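Side-chain contacts in glycoside Hydrolase Family 43_12 (Metagenome, PDB 7JVH), which probably hydrolyses glycosidic bonds of plant cell-wall polysaccharides, as a family 43 glycoside hydrolase retrieved from the capybara gut metagenome: residues A[58-63]-A[80-85]; A[94-99]-A[361-366]; A[222-227]-A[250-255]; A[303-308]-A[348-353]; A[461-466]-A[526-531]. One frame throughout, in Å; residues are numbered along the deposited sequence.

Interaction 1: residues A[58-63]-A[80-85]; sequences QGCYPD and FAMFPG
With CG turned opposite the carbonyl carbon and beside the backbone N (chi1 -54°), the ring of Phe-80 swings toward Pro-62, while Met-82, a selenomethionine with chi2 and chi3 both near 180°, runs out straight toward Cys-60. The setting is the five-bladed beta-propeller of family 43, where the loop 58-63 leads into strand 65-69 of the first blade. Pro-62 meets Phe-80 at the ring edge, close to its plane, with CG 4.1 Å from CE2 of Phe-80; no atom of the pyrrolidine lies over the ring. Beside it, Asp-63 brings OD2 to 4.2 Å from CZ of Phe-80 in an oblique approach. This is mere proximity, for the carboxylate oxygen spends its hydrogen bonds on Ser-78 OG and on a bound glycerol, which may mark a pocket. The contact also illustrates how a propeller loop is used at a domain seam: Phe-80 meets the ring of Phe-556, Cys-60 O accepts a bond from Arg-437, and strand 82-83 pairs with strand 399-400. The touch between the two segments is light and wholly apolar at its other end, where the methyl CE of Met-82 stops 4.3 Å from CB of Cys-60.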
# COMPACT_ATOMS: atom_id res chain seq x y z
N GLN A 58 -1.93 0.25 9.00
CA GLN A 58 -3.04 -0.64 8.72
C GLN A 58 -3.49 -0.37 7.30
O GLN A 58 -3.40 0.76 6.82
CB GLN A 58 -4.18 -0.37 9.70
CG GLN A 58 -3.84 -0.61 11.16
CD GLN A 58 -4.82 0.04 12.12
OE1 GLN A 58 -4.98 1.25 12.13
NE2 GLN A 58 -5.49 -0.78 12.93
N GLY A 59 -4.01 -1.41 6.65
CA GLY A 59 -4.44 -1.35 5.26
C GLY A 59 -3.27 -1.50 4.29
O GLY A 59 -2.13 -1.72 4.72
N CYS A 60 -3.56 -1.37 2.99
CA CYS A 60 -2.58 -1.59 1.94
C CYS A 60 -1.39 -0.63 2.03
O CYS A 60 -1.46 0.52 1.57
CB CYS A 60 -3.20 -1.51 0.55
SG CYS A 60 -2.10 -2.14 -0.76
N TYR A 61 -0.32 -1.13 2.67
CA TYR A 61 0.96 -0.44 2.75
C TYR A 61 2.04 -1.51 2.67
O TYR A 61 2.68 -1.82 3.68
CB TYR A 61 1.08 0.37 4.04
CG TYR A 61 0.16 1.56 4.06
CD1 TYR A 61 0.54 2.76 3.47
CD2 TYR A 61 -1.10 1.48 4.64
CE1 TYR A 61 -0.31 3.86 3.49
CE2 TYR A 61 -1.95 2.58 4.67
CZ TYR A 61 -1.55 3.76 4.10
OH TYR A 61 -2.37 4.87 4.11
N PRO A 62 2.23 -2.15 1.49
CA PRO A 62 3.16 -3.26 1.35
C PRO A 62 4.61 -2.84 1.13
O PRO A 62 4.92 -1.64 0.99
CB PRO A 62 2.61 -4.00 0.12
CG PRO A 62 1.33 -3.28 -0.27
CD PRO A 62 1.50 -1.89 0.24
N ASP A 63 5.49 -3.84 1.12
CA ASP A 63 6.90 -3.67 0.77
C ASP A 63 7.49 -2.44 1.47
O ASP A 63 7.90 -1.49 0.82
CB ASP A 63 7.04 -3.54 -0.76
CG ASP A 63 6.37 -4.68 -1.50
OD1 ASP A 63 6.65 -5.86 -1.19
OD2 ASP A 63 5.56 -4.38 -2.41
N PHE A 80 1.16 0.50 -6.51
CA PHE A 80 0.59 -0.08 -7.72
C PHE A 80 -0.09 1.00 -8.59
O PHE A 80 0.58 1.97 -8.96
CB PHE A 80 -0.23 -1.32 -7.31
CG PHE A 80 0.59 -2.28 -6.50
CD1 PHE A 80 1.40 -3.20 -7.13
CD2 PHE A 80 0.64 -2.19 -5.12
CE1 PHE A 80 2.21 -4.05 -6.40
CE2 PHE A 80 1.47 -3.05 -4.40
CZ PHE A 80 2.25 -3.97 -5.04
N ALA A 81 -1.39 0.89 -8.87
CA ALA A 81 -2.07 1.85 -9.77
C ALA A 81 -2.69 3.09 -9.12
O ALA A 81 -3.36 3.88 -9.78
CB ALA A 81 -3.11 1.12 -10.61
N MSE A 82 -2.48 3.25 -7.81
CA MSE A 82 -3.06 4.37 -7.08
C MSE A 82 -2.23 5.62 -7.36
O MSE A 82 -1.03 5.52 -7.61
CB MSE A 82 -3.12 4.06 -5.58
CG MSE A 82 -3.95 2.84 -5.21
SE MSE A 82 -3.82 2.49 -3.27
CE MSE A 82 -4.72 0.81 -2.76
N PHE A 83 -2.88 6.79 -7.35
CA PHE A 83 -2.20 8.05 -7.55
C PHE A 83 -2.69 9.10 -6.55
O PHE A 83 -3.90 9.26 -6.38
CB PHE A 83 -2.37 8.58 -8.97
CG PHE A 83 -1.52 9.77 -9.27
CD1 PHE A 83 -0.21 9.61 -9.72
CD2 PHE A 83 -1.99 11.05 -9.04
CE1 PHE A 83 0.58 10.72 -9.98
CE2 PHE A 83 -1.20 12.16 -9.29
CZ PHE A 83 0.08 12.00 -9.77
N PRO A 84 -1.80 9.84 -5.85
CA PRO A 84 -0.35 9.69 -6.00
C PRO A 84 0.15 8.37 -5.45
O PRO A 84 -0.57 7.71 -4.71
CB PRO A 84 0.19 10.85 -5.17
CG PRO A 84 -0.88 11.08 -4.15
CD PRO A 84 -2.15 10.87 -4.86
N GLY A 85 1.39 8.00 -5.82
CA GLY A 85 1.98 6.73 -5.45
C GLY A 85 3.09 6.90 -4.43
O GLY A 85 3.63 7.99 -4.28

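Interaction 2: residues A[94-99]-A[361-366]; sequences LINWVQ and QKMPKG
Ile-95 is the first residue of 94-99 to touch the other segment, and it does so with both of its branches. Its CG2, placed opposite the backbone N, lies 3.4 Å from CE of Met-363, a short, tightly pressed methyl-to-methyl contact; the other branch leads to CD1, which meets CD of Pro-364 tip to tip at 3.6 Å. Met-363 is a selenomethionine, and the bend at its last torsion (chi3 55°) sets CE against CG2 and CB of Ile-95. An alanine in place of Ile-95 keeps neither branch and would probably leave the Met-363 methyl facing a gap and free to turn. Asn-96 follows with a peripheral contact, ND2 being 4.2 Å from CE of Met-363; its amide is held by Lys-370 N at OD1 and by Glu-368 O at ND2. Trp-97 then turns back, NE1 giving a weak bond to Leu-94 O (3.1 Å) within the same turn. That turn joins strand 85-91 to strand 98-102, the last strand of the first propeller blade. Strand 360-362 pairs with strand 51-53 alongside, and Phe-52 from that strand packs on both Ile-95 and Met-363.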
# COMPACT_ATOMS: atom_id res chain seq x y z
N LEU A 94 9.81 6.16 15.71
CA LEU A 94 9.38 4.91 15.00
C LEU A 94 8.00 4.41 15.41
O LEU A 94 7.64 3.33 14.98
CB LEU A 94 10.39 3.77 15.09
CG LEU A 94 11.81 4.04 14.65
CD1 LEU A 94 12.69 2.89 15.07
CD2 LEU A 94 11.88 4.23 13.15
N ILE A 95 7.28 5.14 16.26
CA ILE A 95 5.90 4.74 16.68
C ILE A 95 4.90 5.79 16.21
O ILE A 95 3.85 5.42 15.74
CB ILE A 95 5.83 4.59 18.20
CG1 ILE A 95 6.95 3.69 18.73
CG2 ILE A 95 4.47 4.08 18.62
CD1 ILE A 95 6.51 2.30 18.98
N ASN A 96 5.24 7.05 16.35
CA ASN A 96 4.32 8.14 15.96
C ASN A 96 4.74 8.65 14.59
O ASN A 96 5.78 9.29 14.48
CB ASN A 96 4.25 9.21 17.04
CG ASN A 96 3.97 8.59 18.39
OD1 ASN A 96 2.85 8.24 18.70
ND2 ASN A 96 5.01 8.41 19.18
N TRP A 97 3.91 8.38 13.60
CA TRP A 97 4.23 8.76 12.20
C TRP A 97 3.27 9.81 11.66
O TRP A 97 2.09 9.77 11.97
CB TRP A 97 4.15 7.51 11.34
CG TRP A 97 5.12 6.44 11.72
CD1 TRP A 97 4.93 5.42 12.59
CD2 TRP A 97 6.42 6.25 11.15
NE1 TRP A 97 6.03 4.62 12.62
CE2 TRP A 97 6.96 5.10 11.75
CE3 TRP A 97 7.17 6.94 10.20
CZ2 TRP A 97 8.23 4.64 11.44
CZ3 TRP A 97 8.42 6.48 9.89
CH2 TRP A 97 8.94 5.34 10.50
N VAL A 98 3.83 10.74 10.89
CA VAL A 98 3.10 11.74 10.13
C VAL A 98 3.37 11.47 8.64
O VAL A 98 4.53 11.36 8.23
CB VAL A 98 3.57 13.18 10.50
CG1 VAL A 98 2.83 14.23 9.68
CG2 VAL A 98 3.38 13.44 11.98
N GLN A 99 2.30 11.34 7.85
CA GLN A 99 2.42 11.28 6.39
C GLN A 99 2.77 12.68 5.90
O GLN A 99 1.98 13.61 6.08
CB GLN A 99 1.15 10.76 5.71
CG GLN A 99 1.29 10.65 4.20
CD GLN A 99 0.30 9.71 3.52
OE1 GLN A 99 -0.68 9.29 4.11
NE2 GLN A 99 0.55 9.40 2.24
N GLN A 361 3.16 -4.75 21.03
CA GLN A 361 4.63 -4.73 21.14
C GLN A 361 4.97 -3.65 22.15
O GLN A 361 4.25 -2.66 22.20
CB GLN A 361 5.25 -4.26 19.83
CG GLN A 361 4.97 -5.15 18.64
CD GLN A 361 5.84 -6.36 18.74
OE1 GLN A 361 7.02 -6.25 19.02
NE2 GLN A 361 5.27 -7.53 18.53
N LYS A 362 6.03 -3.84 22.92
CA LYS A 362 6.41 -2.77 23.86
C LYS A 362 7.03 -1.67 23.02
O LYS A 362 7.72 -2.00 22.08
CB LYS A 362 7.39 -3.34 24.88
CG LYS A 362 7.11 -4.78 25.30
CD LYS A 362 8.17 -5.39 26.18
CE LYS A 362 8.88 -6.57 25.55
NZ LYS A 362 8.71 -7.81 26.33
N MSE A 363 6.79 -0.40 23.35
CA MSE A 363 7.40 0.73 22.60
C MSE A 363 8.83 0.95 23.09
O MSE A 363 9.23 0.38 24.10
CB MSE A 363 6.66 2.04 22.90
CG MSE A 363 5.20 2.08 22.51
SE MSE A 363 4.44 3.85 22.71
CE MSE A 363 5.50 5.04 21.71
N PRO A 364 9.66 1.74 22.39
CA PRO A 364 11.00 2.05 22.89
C PRO A 364 10.92 2.90 24.17
O PRO A 364 10.02 3.68 24.29
CB PRO A 364 11.60 2.89 21.76
CG PRO A 364 10.81 2.50 20.55
CD PRO A 364 9.41 2.27 21.07
N LYS A 365 11.89 2.74 25.07
CA LYS A 365 11.94 3.47 26.36
C LYS A 365 11.75 4.98 26.15
O LYS A 365 12.36 5.55 25.26
CB LYS A 365 13.27 3.19 27.07
CG LYS A 365 13.48 3.93 28.39
CD LYS A 365 14.53 5.03 28.32
CE LYS A 365 14.04 6.38 28.79
NZ LYS A 365 14.75 7.48 28.11
N GLY A 366 10.91 5.58 26.99
CA GLY A 366 10.60 7.00 26.97
C GLY A 366 9.50 7.43 26.00
O GLY A 366 8.91 8.49 26.20

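Interaction 3: residues A[222-227]-A[250-255]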
# COMPACT_ATOMS: atom_id res chain seq x y z
N LYS A 222 26.98 -8.89 -11.39
CA LYS A 222 27.32 -10.22 -10.91
C LYS A 222 26.16 -10.79 -10.11
O LYS A 222 25.54 -10.08 -9.31
CB LYS A 222 28.54 -10.15 -10.00
CG LYS A 222 29.10 -11.51 -9.61
CD LYS A 222 29.89 -11.48 -8.33
CE LYS A 222 30.43 -12.87 -8.03
NZ LYS A 222 31.01 -12.95 -6.65
N VAL A 223 25.87 -12.07 -10.33
CA VAL A 223 24.89 -12.79 -9.53
C VAL A 223 25.55 -13.16 -8.21
O VAL A 223 26.53 -13.89 -8.19
CB VAL A 223 24.35 -14.06 -10.23
CG1 VAL A 223 23.39 -14.78 -9.30
CG2 VAL A 223 23.68 -13.71 -11.55
N ILE A 224 25.00 -12.63 -7.10
CA ILE A 224 25.52 -12.88 -5.75
C ILE A 224 24.71 -13.89 -4.93
O ILE A 224 25.23 -14.48 -4.01
CB ILE A 224 25.71 -11.57 -4.95
CG1 ILE A 224 24.49 -10.67 -5.04
CG2 ILE A 224 26.95 -10.83 -5.44
CD1 ILE A 224 24.58 -9.49 -4.10
N VAL A 225 23.44 -14.08 -5.30
CA VAL A 225 22.64 -15.20 -4.81
C VAL A 225 21.87 -15.81 -5.97
O VAL A 225 21.23 -15.10 -6.72
CB VAL A 225 21.63 -14.81 -3.71
CG1 VAL A 225 20.81 -16.03 -3.30
CG2 VAL A 225 22.36 -14.25 -2.50
N ASN A 226 21.94 -17.14 -6.08
CA ASN A 226 21.18 -17.89 -7.06
C ASN A 226 20.11 -18.77 -6.41
O ASN A 226 20.43 -19.77 -5.76
CB ASN A 226 22.10 -18.72 -7.95
CG ASN A 226 21.38 -19.28 -9.16
OD1 ASN A 226 20.32 -18.76 -9.58
ND2 ASN A 226 21.95 -20.33 -9.75
N GLY A 227 18.84 -18.38 -6.58
CA GLY A 227 17.71 -19.14 -6.06
C GLY A 227 17.27 -18.71 -4.66
O GLY A 227 16.12 -18.28 -4.47
N TYR A 250 29.77 -7.13 5.04
CA TYR A 250 28.60 -6.84 4.19
C TYR A 250 27.50 -7.83 4.48
O TYR A 250 27.76 -9.02 4.71
CB TYR A 250 28.97 -6.85 2.70
CG TYR A 250 29.97 -5.77 2.32
CD1 TYR A 250 29.53 -4.52 1.93
CD2 TYR A 250 31.33 -5.99 2.42
CE1 TYR A 250 30.43 -3.51 1.62
CE2 TYR A 250 32.24 -4.99 2.14
CZ TYR A 250 31.78 -3.76 1.72
OH TYR A 250 32.67 -2.75 1.42
N TYR A 251 26.26 -7.34 4.46
CA TYR A 251 25.07 -8.14 4.76
C TYR A 251 24.06 -7.95 3.66
O TYR A 251 23.79 -6.83 3.26
CB TYR A 251 24.49 -7.70 6.10
CG TYR A 251 25.34 -8.14 7.27
CD1 TYR A 251 25.13 -9.37 7.87
CD2 TYR A 251 26.37 -7.33 7.75
CE1 TYR A 251 25.90 -9.79 8.94
CE2 TYR A 251 27.16 -7.75 8.81
CZ TYR A 251 26.92 -8.98 9.40
OH TYR A 251 27.70 -9.41 10.46
N LEU A 252 23.53 -9.06 3.16
CA LEU A 252 22.46 -9.07 2.18
C LEU A 252 21.25 -9.71 2.84
O LEU A 252 21.31 -10.87 3.25
CB LEU A 252 22.85 -9.87 0.92
CG LEU A 252 21.74 -10.18 -0.09
CD1 LEU A 252 21.23 -8.91 -0.74
CD2 LEU A 252 22.23 -11.17 -1.13
N MSE A 253 20.17 -8.94 2.95
CA MSE A 253 18.91 -9.44 3.48
C MSE A 253 17.87 -9.47 2.36
O MSE A 253 17.70 -8.48 1.66
CB MSE A 253 18.42 -8.58 4.65
CG MSE A 253 17.32 -9.23 5.46
SE MSE A 253 16.73 -8.13 6.98
CE MSE A 253 18.06 -8.51 8.31
N CYS A 254 17.20 -10.61 2.21
CA CYS A 254 16.23 -10.80 1.14
C CYS A 254 14.97 -11.45 1.66
O CYS A 254 15.00 -12.18 2.64
CB CYS A 254 16.82 -11.71 0.06
SG CYS A 254 18.39 -11.16 -0.64
N ALA A 255 13.85 -11.17 0.98
CA ALA A 255 12.63 -11.94 1.11
C ALA A 255 12.79 -13.22 0.29
O ALA A 255 13.44 -13.19 -0.76
CB ALA A 255 11.42 -11.13 0.64
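Leu-252 meets Ile-224 and Val-225 with no ring or amide among the three, for the flat groups on its own strand serve other neighbours. Tyr-251 packs edge-to-face with Trp-343, and Tyr-250 carries its hydroxyl to Asp-179 and Lys-245. What remains is a purely branched aliphatic contact between two blades of the family 43 beta-propeller: strand 215-226, the last of the third blade, and strand 249-255 in the fourth. A single methyl does the touching on one side. CD2 of Leu-252 lies 3.4 Å from CG2 of Val-225, a tight approach, and 4.1 Å from CD1 of Ile-224, so that it is shared between the two residues. That two consecutive residues of a strand can both point at the same leucine is the lesson of the contact: Ile-224 and Val-225 form a classic beta bulge, both facing Ile-204 of the adjoining strand. Ile-224 pays for its reach with CG1 in the crowded position between backbone N and carbonyl carbon (chi1 47°). Leu-252 extends opposite its own backbone N (chi1 169°), with Pro-241 and Ile-243 of strand 239-246 packing against it as well. No hydrogen bond or charge pair crosses between the segments. The attraction is therefore that of methyl groups packed together, which depends on shape and on the exclusion of water and fixes no bond direction between the blades.

Interaction 4: residues A[303-308]-A[348-353]; sequences GHADLV and PVFENG
Leu-307 sits at a branch point, its two methyls addressing two partners from different angles. CD2 approaches Phe-350 obliquely, 3.8 Å from CZ, while CD1 meets CB of Pro-348 at 4.1 Å, the leucine and proline side chains crossing at about a right angle. The phenylalanine ring comes in with its far end leading: CZ also lies 3.6 Å from CB of Ala-305, which makes this one carbon the meeting point of two residues that project from the same side of strand 303-308. Phe-350 owes this reach to a first torsion of -89°, with CG opposite the carbonyl carbon. Immediately after it the chain reverses in a type II beta turn, closed by Gly-353 N bonded to Phe-350 O at 2.9 Å. The four side chains thus join the first strand of a four-stranded propeller blade to its last, 349-350, and to the residue leading into it, with Val-341 of strand 335-342 packing on Leu-307 and Pro-348. Met-253 of the fourth blade packs on the same pair. The Asp-306 carboxylate completes the setting, with bonds to Tyr-244 of strand 239-246 and to Ser-65 and Ile-66 of strand 65-69, the strand that opens the first blade.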
# COMPACT_ATOMS: atom_id res chain seq x y z
N GLY A 303 7.27 -11.12 5.50
CA GLY A 303 8.55 -10.96 4.86
C GLY A 303 8.70 -9.58 4.24
O GLY A 303 7.93 -8.66 4.55
N HIS A 304 9.69 -9.46 3.35
CA HIS A 304 10.04 -8.21 2.67
C HIS A 304 10.35 -7.10 3.67
O HIS A 304 9.67 -6.07 3.74
CB HIS A 304 8.96 -7.75 1.68
CG HIS A 304 9.53 -6.97 0.54
ND1 HIS A 304 9.53 -7.47 -0.75
CD2 HIS A 304 10.16 -5.78 0.48
CE1 HIS A 304 10.11 -6.60 -1.56
NE2 HIS A 304 10.51 -5.56 -0.84
N ALA A 305 11.41 -7.33 4.45
CA ALA A 305 11.78 -6.46 5.55
C ALA A 305 12.84 -5.47 5.13
O ALA A 305 13.47 -5.60 4.07
CB ALA A 305 12.28 -7.28 6.71
N ASP A 306 13.05 -4.46 5.98
CA ASP A 306 14.15 -3.53 5.85
C ASP A 306 14.52 -3.05 7.26
O ASP A 306 13.62 -2.81 8.08
CB ASP A 306 13.71 -2.37 4.97
CG ASP A 306 14.84 -1.44 4.58
OD1 ASP A 306 16.04 -1.76 4.74
OD2 ASP A 306 14.52 -0.34 4.09
N LEU A 307 15.82 -2.95 7.53
CA LEU A 307 16.34 -2.59 8.86
C LEU A 307 16.75 -1.12 8.95
O LEU A 307 17.17 -0.53 7.96
CB LEU A 307 17.55 -3.45 9.21
CG LEU A 307 17.42 -4.96 9.10
CD1 LEU A 307 18.69 -5.59 9.64
CD2 LEU A 307 16.19 -5.49 9.83
N VAL A 308 16.64 -0.56 10.15
CA VAL A 308 17.16 0.76 10.46
C VAL A 308 17.69 0.81 11.90
O VAL A 308 17.10 0.21 12.80
CB VAL A 308 16.08 1.84 10.24
CG1 VAL A 308 14.99 1.76 11.30
CG2 VAL A 308 16.72 3.22 10.21
N PRO A 348 21.56 -10.33 12.46
CA PRO A 348 20.33 -9.72 12.98
C PRO A 348 19.27 -10.74 13.33
O PRO A 348 18.99 -11.64 12.54
CB PRO A 348 19.85 -8.88 11.79
CG PRO A 348 20.35 -9.61 10.60
CD PRO A 348 21.68 -10.20 11.00
N VAL A 349 18.67 -10.59 14.52
CA VAL A 349 17.58 -11.42 15.01
C VAL A 349 16.37 -10.50 15.12
O VAL A 349 16.44 -9.47 15.78
CB VAL A 349 17.89 -11.96 16.42
CG1 VAL A 349 16.65 -12.58 17.06
CG2 VAL A 349 19.04 -12.95 16.37
N PHE A 350 15.26 -10.95 14.54
CA PHE A 350 13.95 -10.26 14.64
C PHE A 350 13.35 -10.75 15.95
O PHE A 350 13.05 -11.93 16.02
CB PHE A 350 13.05 -10.64 13.47
CG PHE A 350 13.19 -9.77 12.26
CD1 PHE A 350 14.21 -9.96 11.35
CD2 PHE A 350 12.30 -8.74 12.02
CE1 PHE A 350 14.35 -9.14 10.25
CE2 PHE A 350 12.45 -7.92 10.92
CZ PHE A 350 13.47 -8.12 10.03
N GLU A 351 13.23 -9.88 16.96
CA GLU A 351 12.71 -10.33 18.27
C GLU A 351 11.30 -10.92 18.11
O GLU A 351 10.41 -10.19 17.74
CB GLU A 351 12.89 -9.23 19.31
CG GLU A 351 14.31 -9.13 19.81
CD GLU A 351 14.64 -8.00 20.77
OE1 GLU A 351 13.73 -7.30 21.18
OE2 GLU A 351 15.80 -7.85 21.10
N ASN A 352 11.18 -12.22 18.34
CA ASN A 352 9.95 -13.03 18.20
C ASN A 352 9.48 -13.05 16.74
O ASN A 352 8.30 -13.16 16.52
CB ASN A 352 8.83 -12.61 19.14
CG ASN A 352 9.28 -12.38 20.56
OD1 ASN A 352 9.55 -13.32 21.28
ND2 ASN A 352 9.34 -11.13 20.97
N GLY A 353 10.40 -12.99 15.78
CA GLY A 353 10.02 -12.99 14.36
C GLY A 353 9.75 -14.40 13.87
O GLY A 353 9.39 -14.55 12.74

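Interaction 5: residues A[461-466]-A[526-531]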
# COMPACT_ATOMS: atom_id res chain seq x y z
N LEU A 461 -21.24 5.94 -3.37
CA LEU A 461 -20.30 5.36 -2.44
C LEU A 461 -19.82 4.04 -3.02
O LEU A 461 -20.63 3.26 -3.51
CB LEU A 461 -21.02 5.12 -1.09
CG LEU A 461 -20.31 4.28 -0.04
CD1 LEU A 461 -19.13 5.02 0.57
CD2 LEU A 461 -21.32 3.88 1.02
N ILE A 462 -18.51 3.80 -2.92
CA ILE A 462 -17.85 2.69 -3.60
C ILE A 462 -16.96 1.88 -2.66
O ILE A 462 -16.18 2.45 -1.89
CB ILE A 462 -16.95 3.20 -4.74
CG1 ILE A 462 -17.71 4.15 -5.66
CG2 ILE A 462 -16.39 2.01 -5.53
CD1 ILE A 462 -16.86 4.76 -6.74
N CYS A 463 -17.08 0.55 -2.74
CA CYS A 463 -16.12 -0.41 -2.21
C CYS A 463 -15.45 -1.11 -3.42
O CYS A 463 -16.12 -1.76 -4.23
CB CYS A 463 -16.82 -1.41 -1.28
SG CYS A 463 -17.76 -0.66 0.08
N TYR A 464 -14.12 -0.96 -3.52
CA TYR A 464 -13.35 -1.25 -4.73
C TYR A 464 -12.12 -2.10 -4.43
O TYR A 464 -11.25 -1.69 -3.67
CB TYR A 464 -12.87 0.08 -5.32
CG TYR A 464 -12.26 0.03 -6.70
CD1 TYR A 464 -10.89 -0.23 -6.89
CD2 TYR A 464 -13.02 0.31 -7.83
CE1 TYR A 464 -10.33 -0.25 -8.16
CE2 TYR A 464 -12.46 0.32 -9.10
CZ TYR A 464 -11.12 0.02 -9.25
OH TYR A 464 -10.51 -0.02 -10.50
N GLN A 465 -12.04 -3.27 -5.07
CA GLN A 465 -10.82 -4.09 -5.11
C GLN A 465 -10.12 -3.85 -6.45
O GLN A 465 -8.97 -3.41 -6.50
CB GLN A 465 -11.16 -5.56 -4.89
CG GLN A 465 -10.04 -6.57 -5.10
CD GLN A 465 -8.73 -6.21 -4.39
OE1 GLN A 465 -7.72 -6.07 -5.06
NE2 GLN A 465 -8.74 -6.04 -3.06
N ASN A 466 -10.84 -4.12 -7.54
CA ASN A 466 -10.44 -3.71 -8.88
C ASN A 466 -11.65 -3.35 -9.75
O ASN A 466 -12.81 -3.49 -9.33
CB ASN A 466 -9.50 -4.75 -9.55
CG ASN A 466 -10.19 -6.03 -9.92
OD1 ASN A 466 -11.25 -6.04 -10.54
ND2 ASN A 466 -9.56 -7.14 -9.55
N TYR A 526 -20.77 -7.23 3.21
CA TYR A 526 -20.93 -5.78 3.17
C TYR A 526 -22.42 -5.53 3.05
O TYR A 526 -23.11 -6.20 2.28
CB TYR A 526 -20.22 -5.19 1.95
CG TYR A 526 -18.72 -5.13 2.01
CD1 TYR A 526 -17.94 -6.25 1.73
CD2 TYR A 526 -18.06 -3.94 2.32
CE1 TYR A 526 -16.55 -6.19 1.77
CE2 TYR A 526 -16.68 -3.87 2.38
CZ TYR A 526 -15.93 -5.01 2.09
OH TYR A 526 -14.55 -4.98 2.12
N GLN A 527 -22.93 -4.57 3.83
CA GLN A 527 -24.34 -4.19 3.84
C GLN A 527 -24.40 -2.69 3.62
O GLN A 527 -23.85 -1.92 4.41
CB GLN A 527 -25.02 -4.55 5.16
CG GLN A 527 -26.44 -3.98 5.31
CD GLN A 527 -27.42 -4.55 4.30
OE1 GLN A 527 -27.70 -5.73 4.35
NE2 GLN A 527 -27.98 -3.71 3.39
N PHE A 528 -25.08 -2.29 2.54
CA PHE A 528 -25.25 -0.91 2.18
C PHE A 528 -26.56 -0.36 2.78
O PHE A 528 -27.46 -1.11 3.15
CB PHE A 528 -25.24 -0.78 0.64
CG PHE A 528 -23.85 -0.81 0.05
CD1 PHE A 528 -23.20 -2.01 -0.20
CD2 PHE A 528 -23.19 0.37 -0.26
CE1 PHE A 528 -21.94 -2.04 -0.76
CE2 PHE A 528 -21.90 0.34 -0.82
CZ PHE A 528 -21.29 -0.86 -1.07
N SER A 529 -26.62 0.97 2.90
CA SER A 529 -27.77 1.66 3.43
C SER A 529 -27.73 3.10 2.98
O SER A 529 -26.68 3.60 2.55
CB SER A 529 -27.79 1.62 4.97
OG SER A 529 -26.76 2.43 5.54
N TYR A 530 -28.89 3.76 3.11
CA TYR A 530 -29.05 5.18 2.85
C TYR A 530 -29.90 5.78 3.95
O TYR A 530 -30.73 5.09 4.54
CB TYR A 530 -29.69 5.42 1.48
CG TYR A 530 -31.12 4.93 1.32
CD1 TYR A 530 -31.40 3.58 1.24
CD2 TYR A 530 -32.18 5.84 1.23
CE1 TYR A 530 -32.70 3.13 1.09
CE2 TYR A 530 -33.48 5.41 1.06
CZ TYR A 530 -33.74 4.06 0.99
OH TYR A 530 -35.02 3.62 0.85
N THR A 531 -29.65 7.06 4.25
CA THR A 531 -30.33 7.76 5.33
C THR A 531 -30.82 9.09 4.78
O THR A 531 -30.01 9.98 4.46
CB THR A 531 -29.40 8.01 6.54
OG1 THR A 531 -28.87 6.75 6.99
CG2 THR A 531 -30.19 8.73 7.67
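Between the two sheets of the C-terminal concanavalin A-like beta-sandwich, Leu-461 and Cys-463 pack on Tyr-526 and Phe-528. Strands 461-464 and 526-531 belong to its two facing sheets; their axes pass 10.1 Å apart and run nearly antiparallel, at 170°. Cys-463 reaches both rings with its sulfur, SG lying 3.7 Å from CZ of Phe-528 and 4.0 Å from CD2 of Tyr-526. Both are sulfur-aromatic contacts of oblique geometry, SG being 4.8 Å from the Phe-528 centroid and 59° off that ring's normal. The thiol is directed there by chi1 of -55°, with SG beside the backbone N. Leu-461 adds CD2, 4.0 Å from CE2 of Phe-528, the ring carbon next to CZ. Replacing Phe-528 with an alanine removes the ring altogether and would probably open a gap between the sheets, taking from Leu-461 its partner and from Cys-463 one of its two aromatic partners. The aromatic end of Tyr-526 continues to a hydroxyl bonded to Gln-438 and Asn-331. Along the same strand Gln-527 turns its amide to the backbone: NE2, which also serves Gly-540 O, donates to a lone pair of Phe-528 O in the carbonyl plane, at 2.7 Å.

How the interactions relate
All five contacts are buried and mainly apolar, and none is tied by a hydrogen bond across its segments, yet they serve different levels of the fold. Interactions 1 and 2 carry a polar atom at their margin, a carboxylate oxygen and an amide nitrogen. Interaction 5 joins facing sheets of the beta-sandwich and adds sulfur-aromatic character; interaction 4 works within one propeller blade, interaction 3 between two. These last two touch through strand 249-255, with Ala-255 beside His-304. Interaction 1 is the most central, its centre about 3 Å from the centre of the chain, against about 19 to 25 Å for the other four, and touches interaction 4 where Asp-63 packs on His-304. Interactions 3 and 5 stand on opposite sides.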